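Local atomic coordinates of putative diguanylate cyclase (GGDEF) with PAS/PAC domain (Rhodopseudomonas palustris, PDB entry 3LIF), a protein that probably makes the second messenger cyclic di-GMP from two molecules of GTP and carries the extracellular PDC-fold sensor domain described here. Residues T111-G116 / V129-L134; R98-Y103 / G116-R121; T31-D36 / S228-V233. All coordinates share one frame; numbering follows the deposited sequence.

Interaction 1 (T111-G116 / V129-L134); sequences TLLITG and VVSRRL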
# COMPACT_ATOMS: atom_id res chain seq x y z
N THR A 111 -8.93 -7.48 10.12
CA THR A 111 -8.48 -6.59 9.07
C THR A 111 -6.98 -6.65 8.82
O THR A 111 -6.23 -6.54 9.75
CB THR A 111 -8.78 -5.15 9.50
OG1 THR A 111 -10.20 -4.93 9.51
CG2 THR A 111 -8.07 -4.12 8.56
N LEU A 112 -6.52 -6.80 7.57
CA LEU A 112 -5.14 -6.51 7.24
C LEU A 112 -5.01 -5.06 7.69
O LEU A 112 -5.85 -4.28 7.34
CB LEU A 112 -5.02 -6.51 5.78
CG LEU A 112 -3.96 -7.37 5.13
CD1 LEU A 112 -3.41 -6.66 3.85
CD2 LEU A 112 -2.85 -7.71 6.08
N LEU A 113 -4.05 -4.66 8.52
CA LEU A 113 -4.00 -3.25 8.93
C LEU A 113 -2.89 -2.67 8.13
O LEU A 113 -1.82 -3.33 7.96
CB LEU A 113 -3.63 -3.12 10.38
CG LEU A 113 -3.92 -1.88 11.24
CD1 LEU A 113 -2.60 -1.54 12.04
CD2 LEU A 113 -4.52 -0.65 10.61
N ILE A 114 -3.13 -1.47 7.60
CA ILE A 114 -2.06 -0.81 6.84
C ILE A 114 -1.52 0.34 7.63
O ILE A 114 -2.26 1.17 8.07
CB ILE A 114 -2.52 -0.29 5.47
CG1 ILE A 114 -3.13 -1.43 4.65
CG2 ILE A 114 -1.34 0.43 4.74
CD1 ILE A 114 -3.85 -0.93 3.53
N THR A 115 -0.23 0.38 7.82
CA THR A 115 0.35 1.32 8.76
C THR A 115 1.56 1.93 8.09
O THR A 115 2.31 1.22 7.41
CB THR A 115 0.85 0.55 9.97
OG1 THR A 115 -0.27 0.01 10.66
CG2 THR A 115 1.66 1.45 10.87
N GLY A 116 1.75 3.22 8.27
CA GLY A 116 2.89 3.91 7.61
C GLY A 116 2.72 5.41 7.55
O GLY A 116 1.62 5.90 7.73
N VAL A 129 3.49 -0.85 5.81
CA VAL A 129 3.52 -2.16 6.35
C VAL A 129 2.10 -2.60 6.54
O VAL A 129 1.19 -1.76 6.71
CB VAL A 129 4.29 -2.08 7.70
CG1 VAL A 129 3.47 -2.59 8.89
CG2 VAL A 129 5.59 -2.70 7.56
N VAL A 130 1.91 -3.91 6.60
CA VAL A 130 0.59 -4.51 6.61
C VAL A 130 0.64 -5.56 7.74
O VAL A 130 1.74 -6.15 7.99
CB VAL A 130 0.41 -5.15 5.20
CG1 VAL A 130 0.91 -6.63 5.14
CG2 VAL A 130 -0.96 -4.95 4.66
N SER A 131 -0.46 -5.77 8.47
CA SER A 131 -0.35 -6.61 9.66
C SER A 131 -1.65 -7.26 10.11
O SER A 131 -2.75 -6.74 9.90
CB SER A 131 0.28 -5.80 10.83
OG SER A 131 -0.65 -4.89 11.43
N ARG A 132 -1.52 -8.40 10.80
CA ARG A 132 -2.69 -9.15 11.30
C ARG A 132 -2.53 -9.61 12.75
O ARG A 132 -1.44 -10.04 13.16
CB ARG A 132 -3.12 -10.30 10.33
CG ARG A 132 -4.35 -9.92 9.49
CD ARG A 132 -4.69 -10.83 8.27
NE ARG A 132 -5.80 -11.72 8.62
CZ ARG A 132 -6.46 -11.52 9.74
NH1 ARG A 132 -6.09 -10.47 10.49
NH2 ARG A 132 -7.46 -12.30 10.09
N ARG A 133 -3.59 -9.51 13.53
CA ARG A 133 -3.61 -10.05 14.89
C ARG A 133 -3.44 -11.56 15.01
O ARG A 133 -4.25 -12.29 14.43
CB ARG A 133 -4.93 -9.73 15.52
CG ARG A 133 -5.08 -10.21 16.92
CD ARG A 133 -6.54 -10.23 17.29
NE ARG A 133 -6.75 -9.46 18.49
CZ ARG A 133 -7.18 -9.96 19.64
NH1 ARG A 133 -7.46 -11.27 19.72
NH2 ARG A 133 -7.30 -9.13 20.69
N LEU A 134 -2.42 -12.06 15.74
CA LEU A 134 -2.28 -13.51 16.11
C LEU A 134 -3.16 -13.90 17.30
O LEU A 134 -3.44 -13.09 18.19
CB LEU A 134 -0.87 -13.83 16.47
CG LEU A 134 0.03 -13.50 15.30
CD1 LEU A 134 1.43 -13.91 15.66
CD2 LEU A 134 -0.48 -14.20 14.00
O HOH W 1 0.12 -2.58 9.92
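L113, I114 and T115 pair with S131, V130 and V129 in the antiparallel beta hairpin formed by strands 113-119 and 126-135. L113/S131 and T115/V129 are hydrogen-bonded pairs, with I114/V130 a non-hydrogen-bonded pair between them. L113 N donates to S131 O at 2.8 Å, while the return bond from S131 N to L113 O is weak. T115 N donates to V129 O at 2.8 Å, and V129 N to T115 O at 2.9 Å. A water ties the two strands together on the face carrying L113, T115 and S131: it donates to L113 O (2.9 Å) and bonds T115 OG1 (2.7 Å) and S131 OG (2.9 Å). S131 OG turns between its backbone N and carbonyl carbon (chi1 76°), which brings it to this water and beside L113 CB. On the other face I114 packs obliquely against V130, with I114 CG1 4.1 Å from V130 CG2. Strand 141-149 bonds the far edge of 126-135 through V130 and R132. Y100 of helix 99-106 covers L113, T115 and S131, and the long helix 5-47 covers the opposite face.

Interaction 2 (R98-Y103 / G116-R121); sequences RSYFRY and GPIQSR
R98, at the N-cap position of helix 99-106, faces I118 with 9.2 Å between their CA atoms, so side chains must span the gap. The chain of 116-121 turns a corner at P117, which follows a cis peptide bond. The R98 chain bends at chi2 (61° to CD), and its guanidinium lies between I118 and R121. R121 NE lies over the centre of one face; the two guanidinium planes are 9° apart and stacked, with centres 3.7 Å from each other. I118 covers the opposite face, offset toward the rim. At the edge R98 NH2 donates to Q119 O at 2.7 Å, approaching from above the peptide plane, and R98 NH1 reaches Q119 N through a water. Beside this, I118 CD1 meets the edge of the Y100 ring at CE1, 4.0 Å away. An alanine at R98 would probably leave Q119 O without this donor and the R121 guanidinium without its stacking partner. R98 NE and Y100 OH both bond the same oxygen of a methylpentanediol, probably from the crystallisation liquor, which may mark a pocket. Two like charges lie face to face in the stack, and the salt bridge from R121 NH2 to D97 probably offsets part of their repulsion.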
# COMPACT_ATOMS: atom_id res chain seq x y z
N ARG A 98 5.08 -0.01 18.83
CA ARG A 98 4.69 0.20 17.47
C ARG A 98 3.15 0.23 17.38
O ARG A 98 2.49 -0.57 18.06
CB ARG A 98 5.31 -0.94 16.72
CG ARG A 98 5.90 -0.58 15.44
CD ARG A 98 7.00 0.41 15.56
NE ARG A 98 7.90 0.21 14.44
CZ ARG A 98 8.56 1.17 13.82
NH1 ARG A 98 8.40 2.41 14.22
NH2 ARG A 98 9.37 0.87 12.78
N SER A 99 2.58 1.17 16.63
CA SER A 99 1.09 1.35 16.68
C SER A 99 0.31 0.16 16.21
O SER A 99 -0.77 -0.19 16.77
CB SER A 99 0.60 2.55 15.84
OG SER A 99 1.13 2.42 14.56
N TYR A 100 0.81 -0.46 15.16
CA TYR A 100 0.10 -1.64 14.69
C TYR A 100 0.06 -2.70 15.76
O TYR A 100 -0.96 -3.43 15.86
CB TYR A 100 0.69 -2.20 13.42
CG TYR A 100 2.12 -2.66 13.52
CD1 TYR A 100 3.14 -1.84 13.11
CD2 TYR A 100 2.46 -3.95 13.98
CE1 TYR A 100 4.44 -2.24 13.12
CE2 TYR A 100 3.81 -4.37 14.01
CZ TYR A 100 4.77 -3.50 13.56
OH TYR A 100 6.11 -3.78 13.57
N PHE A 101 1.12 -2.80 16.56
CA PHE A 101 1.13 -3.77 17.64
C PHE A 101 0.11 -3.37 18.65
O PHE A 101 -0.75 -4.18 19.02
CB PHE A 101 2.47 -3.92 18.31
CG PHE A 101 2.39 -4.67 19.61
CD1 PHE A 101 2.37 -6.04 19.62
CD2 PHE A 101 2.35 -3.99 20.82
CE1 PHE A 101 2.31 -6.74 20.80
CE2 PHE A 101 2.25 -4.71 22.03
CZ PHE A 101 2.22 -6.07 22.01
N ARG A 102 0.18 -2.12 19.11
CA ARG A 102 -0.84 -1.65 20.02
C ARG A 102 -2.25 -1.87 19.45
O ARG A 102 -3.15 -2.26 20.17
CB ARG A 102 -0.58 -0.19 20.44
CG ARG A 102 0.42 -0.14 21.60
CD ARG A 102 0.86 1.21 22.07
NE ARG A 102 1.62 1.86 21.02
CZ ARG A 102 1.09 2.80 20.22
NH1 ARG A 102 -0.19 3.15 20.37
NH2 ARG A 102 1.82 3.41 19.27
N TYR A 103 -2.46 -1.65 18.16
CA TYR A 103 -3.80 -1.75 17.66
C TYR A 103 -4.33 -3.21 17.72
O TYR A 103 -5.45 -3.48 18.18
CB TYR A 103 -3.85 -1.18 16.26
CG TYR A 103 -5.16 -1.45 15.56
CD1 TYR A 103 -5.37 -2.67 14.90
CD2 TYR A 103 -6.21 -0.51 15.57
CE1 TYR A 103 -6.57 -2.96 14.27
CE2 TYR A 103 -7.42 -0.79 14.93
CZ TYR A 103 -7.60 -2.02 14.27
OH TYR A 103 -8.79 -2.35 13.60
N GLY A 116 1.75 3.22 8.27
CA GLY A 116 2.89 3.91 7.61
C GLY A 116 2.72 5.41 7.55
O GLY A 116 1.62 5.90 7.73
N PRO A 117 3.80 6.13 7.25
CA PRO A 117 5.08 5.49 6.97
C PRO A 117 5.87 5.30 8.27
O PRO A 117 5.77 6.13 9.15
CB PRO A 117 5.81 6.52 6.10
CG PRO A 117 5.13 7.87 6.42
CD PRO A 117 3.87 7.60 7.17
N ILE A 118 6.63 4.21 8.40
CA ILE A 118 7.49 4.03 9.56
C ILE A 118 8.85 3.57 9.10
O ILE A 118 9.07 3.12 7.95
CB ILE A 118 6.96 2.99 10.54
CG1 ILE A 118 6.86 1.60 9.84
CG2 ILE A 118 5.66 3.47 11.22
CD1 ILE A 118 5.95 0.53 10.62
N GLN A 119 9.81 3.74 10.00
CA GLN A 119 11.15 3.40 9.62
C GLN A 119 11.39 1.95 10.04
O GLN A 119 11.40 1.63 11.23
CB GLN A 119 12.12 4.37 10.23
CG GLN A 119 13.48 4.07 9.72
CD GLN A 119 14.53 5.00 10.24
OE1 GLN A 119 15.63 5.08 9.69
NE2 GLN A 119 14.21 5.75 11.29
N SER A 120 11.48 1.06 9.05
CA SER A 120 11.42 -0.35 9.31
C SER A 120 12.46 -0.76 10.33
O SER A 120 13.65 -0.58 10.10
CB SER A 120 11.70 -1.11 8.02
OG SER A 120 12.27 -2.41 8.23
N ARG A 121 12.02 -1.34 11.44
CA ARG A 121 12.93 -1.98 12.41
C ARG A 121 13.66 -3.22 11.89
O ARG A 121 14.31 -3.88 12.69
CB ARG A 121 12.18 -2.40 13.66
CG ARG A 121 11.36 -1.31 14.35
CD ARG A 121 12.16 -0.53 15.37
NE ARG A 121 11.53 0.68 15.92
CZ ARG A 121 10.58 0.71 16.86
NH1 ARG A 121 10.07 -0.39 17.36
NH2 ARG A 121 10.11 1.85 17.30
O HOH W 2 9.71 4.52 12.65

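Interaction 3 (T31-D36 / S228-V233); sequences TFQGAD and SRYPLV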
# COMPACT_ATOMS: atom_id res chain seq x y z
N THR A 31 -3.54 -7.14 -5.17
CA THR A 31 -2.23 -7.23 -4.51
C THR A 31 -2.35 -7.32 -2.97
O THR A 31 -1.78 -8.20 -2.34
CB THR A 31 -1.38 -6.06 -4.81
OG1 THR A 31 -1.22 -5.95 -6.23
CG2 THR A 31 -0.04 -6.21 -4.14
N PHE A 32 -3.11 -6.42 -2.37
CA PHE A 32 -3.36 -6.55 -0.94
C PHE A 32 -4.05 -7.85 -0.57
O PHE A 32 -3.69 -8.47 0.44
CB PHE A 32 -4.03 -5.30 -0.35
CG PHE A 32 -3.08 -4.15 -0.24
CD1 PHE A 32 -2.83 -3.33 -1.34
CD2 PHE A 32 -2.35 -3.93 0.92
CE1 PHE A 32 -1.90 -2.29 -1.26
CE2 PHE A 32 -1.46 -2.87 1.01
CZ PHE A 32 -1.21 -2.08 -0.08
N GLN A 33 -5.02 -8.29 -1.38
CA GLN A 33 -5.74 -9.51 -1.12
C GLN A 33 -4.71 -10.63 -1.07
O GLN A 33 -4.70 -11.47 -0.19
CB GLN A 33 -6.61 -9.78 -2.30
CG GLN A 33 -7.73 -10.73 -2.05
CD GLN A 33 -9.02 -9.91 -2.00
OE1 GLN A 33 -9.84 -9.98 -2.93
NE2 GLN A 33 -9.18 -9.08 -0.94
N GLY A 34 -3.82 -10.62 -2.04
CA GLY A 34 -2.81 -11.65 -2.08
C GLY A 34 -2.11 -11.74 -0.74
O GLY A 34 -1.89 -12.83 -0.24
N ALA A 35 -1.77 -10.57 -0.18
CA ALA A 35 -0.99 -10.46 1.02
C ALA A 35 -1.87 -10.87 2.17
O ALA A 35 -1.42 -11.58 3.06
CB ALA A 35 -0.51 -9.02 1.19
N ASP A 36 -3.12 -10.44 2.16
CA ASP A 36 -4.02 -10.82 3.22
C ASP A 36 -4.06 -12.34 3.34
O ASP A 36 -3.89 -12.93 4.40
CB ASP A 36 -5.40 -10.34 2.90
CG ASP A 36 -6.25 -10.24 4.13
OD1 ASP A 36 -5.75 -10.67 5.23
OD2 ASP A 36 -7.37 -9.65 4.02
N SER A 228 -11.24 -0.70 -4.10
CA SER A 228 -12.16 -1.58 -3.43
C SER A 228 -11.54 -2.43 -2.27
O SER A 228 -10.47 -3.05 -2.43
CB SER A 228 -12.86 -2.44 -4.47
OG SER A 228 -13.36 -3.55 -3.80
N ARG A 229 -12.20 -2.42 -1.11
CA ARG A 229 -11.91 -3.37 -0.05
C ARG A 229 -10.70 -3.02 0.86
O ARG A 229 -10.36 -3.81 1.77
CB ARG A 229 -11.74 -4.75 -0.70
CG ARG A 229 -12.47 -5.88 0.01
CD ARG A 229 -13.16 -6.87 -0.91
NE ARG A 229 -12.25 -7.87 -1.45
CZ ARG A 229 -12.11 -8.09 -2.75
NH1 ARG A 229 -12.82 -7.37 -3.63
NH2 ARG A 229 -11.27 -9.01 -3.19
N TYR A 230 -10.02 -1.88 0.61
CA TYR A 230 -8.93 -1.35 1.46
C TYR A 230 -8.99 0.18 1.43
O TYR A 230 -9.34 0.73 0.40
CB TYR A 230 -7.54 -1.80 0.96
CG TYR A 230 -7.46 -3.28 0.93
CD1 TYR A 230 -7.11 -3.99 2.08
CD2 TYR A 230 -7.79 -4.00 -0.23
CE1 TYR A 230 -7.08 -5.35 2.09
CE2 TYR A 230 -7.77 -5.41 -0.22
CZ TYR A 230 -7.42 -6.08 0.96
OH TYR A 230 -7.34 -7.46 1.03
N PRO A 231 -8.62 0.86 2.54
CA PRO A 231 -8.65 2.35 2.52
C PRO A 231 -7.51 2.98 1.66
O PRO A 231 -6.64 3.70 2.19
CB PRO A 231 -8.46 2.71 3.98
CG PRO A 231 -7.57 1.56 4.54
CD PRO A 231 -8.00 0.31 3.77
N LEU A 232 -7.50 2.69 0.36
CA LEU A 232 -6.48 3.22 -0.55
C LEU A 232 -7.19 3.97 -1.69
O LEU A 232 -8.36 3.73 -1.95
CB LEU A 232 -5.65 2.06 -1.10
CG LEU A 232 -4.98 1.23 -0.00
CD1 LEU A 232 -4.24 0.02 -0.57
CD2 LEU A 232 -3.99 2.11 0.77
N VAL A 233 -6.50 4.87 -2.38
CA VAL A 233 -7.05 5.51 -3.56
C VAL A 233 -5.99 5.40 -4.64
O VAL A 233 -4.81 5.40 -4.34
CB VAL A 233 -7.26 6.99 -3.28
CG1 VAL A 233 -8.01 7.67 -4.44
CG2 VAL A 233 -8.03 7.14 -2.00
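F32 meets the Y230 ring with its CB rather than with its own ring: this methylene carbon stands over the centre of the tyrosine face, 3.7 Å from the centroid and only 11° off the ring normal, a CH-pi contact. The F32 ring itself is inclined at 39° to that of Y230. F32 and L232 reach toward each other tip to tip, and L232 CD1 sits over the phenylalanine face, 3.8 Å from its centroid. The Y230 hydroxyl lies near Q33 and D36, its OH 3.7 Å from D36 OD2. The amide of Q33 crosses R229 there, but the modelled placement of these two groups is doubtful. Y230 and L232 are brought to the same helix by an inverse gamma turn centred on P231, in which L232 N bonds Y230 O at 2.7 Å. I114 of strand 113-119 also touches L232. A loop leading into the central strand 232-239 of the second five-stranded sheet thus packs on helix 5-47, as expected of the PDC fold, where one long N-terminal helix runs alongside two sheet domains.

How the interactions relate
Interactions 1 and 2 share G116 and strand 113-119, and their centres lie about 9 Å apart. Y100 joins them: its CB rests 3.6 Å from L113 CD1 and 3.6 Å from S131 OG, on the water-bearing face of the hairpin. Interaction 3 approaches the hairpin from its other side, about 11 Å from interaction 1 between centres; I114 CD1 meets F32 CE2 at 4.0 Å, and D36 OD1 forms a weak, long ion pair with R132 NE. Interactions 2 and 3 are about 18 Å apart between centres, with nearest atoms about 10 Å apart. Bound methylpentanediol comes within about 3 Å of the Y100 side chain and about 4 Å of that of V129; though probably from the crystallisation liquor, it may mark a pocket bordered by interactions 1 and 2.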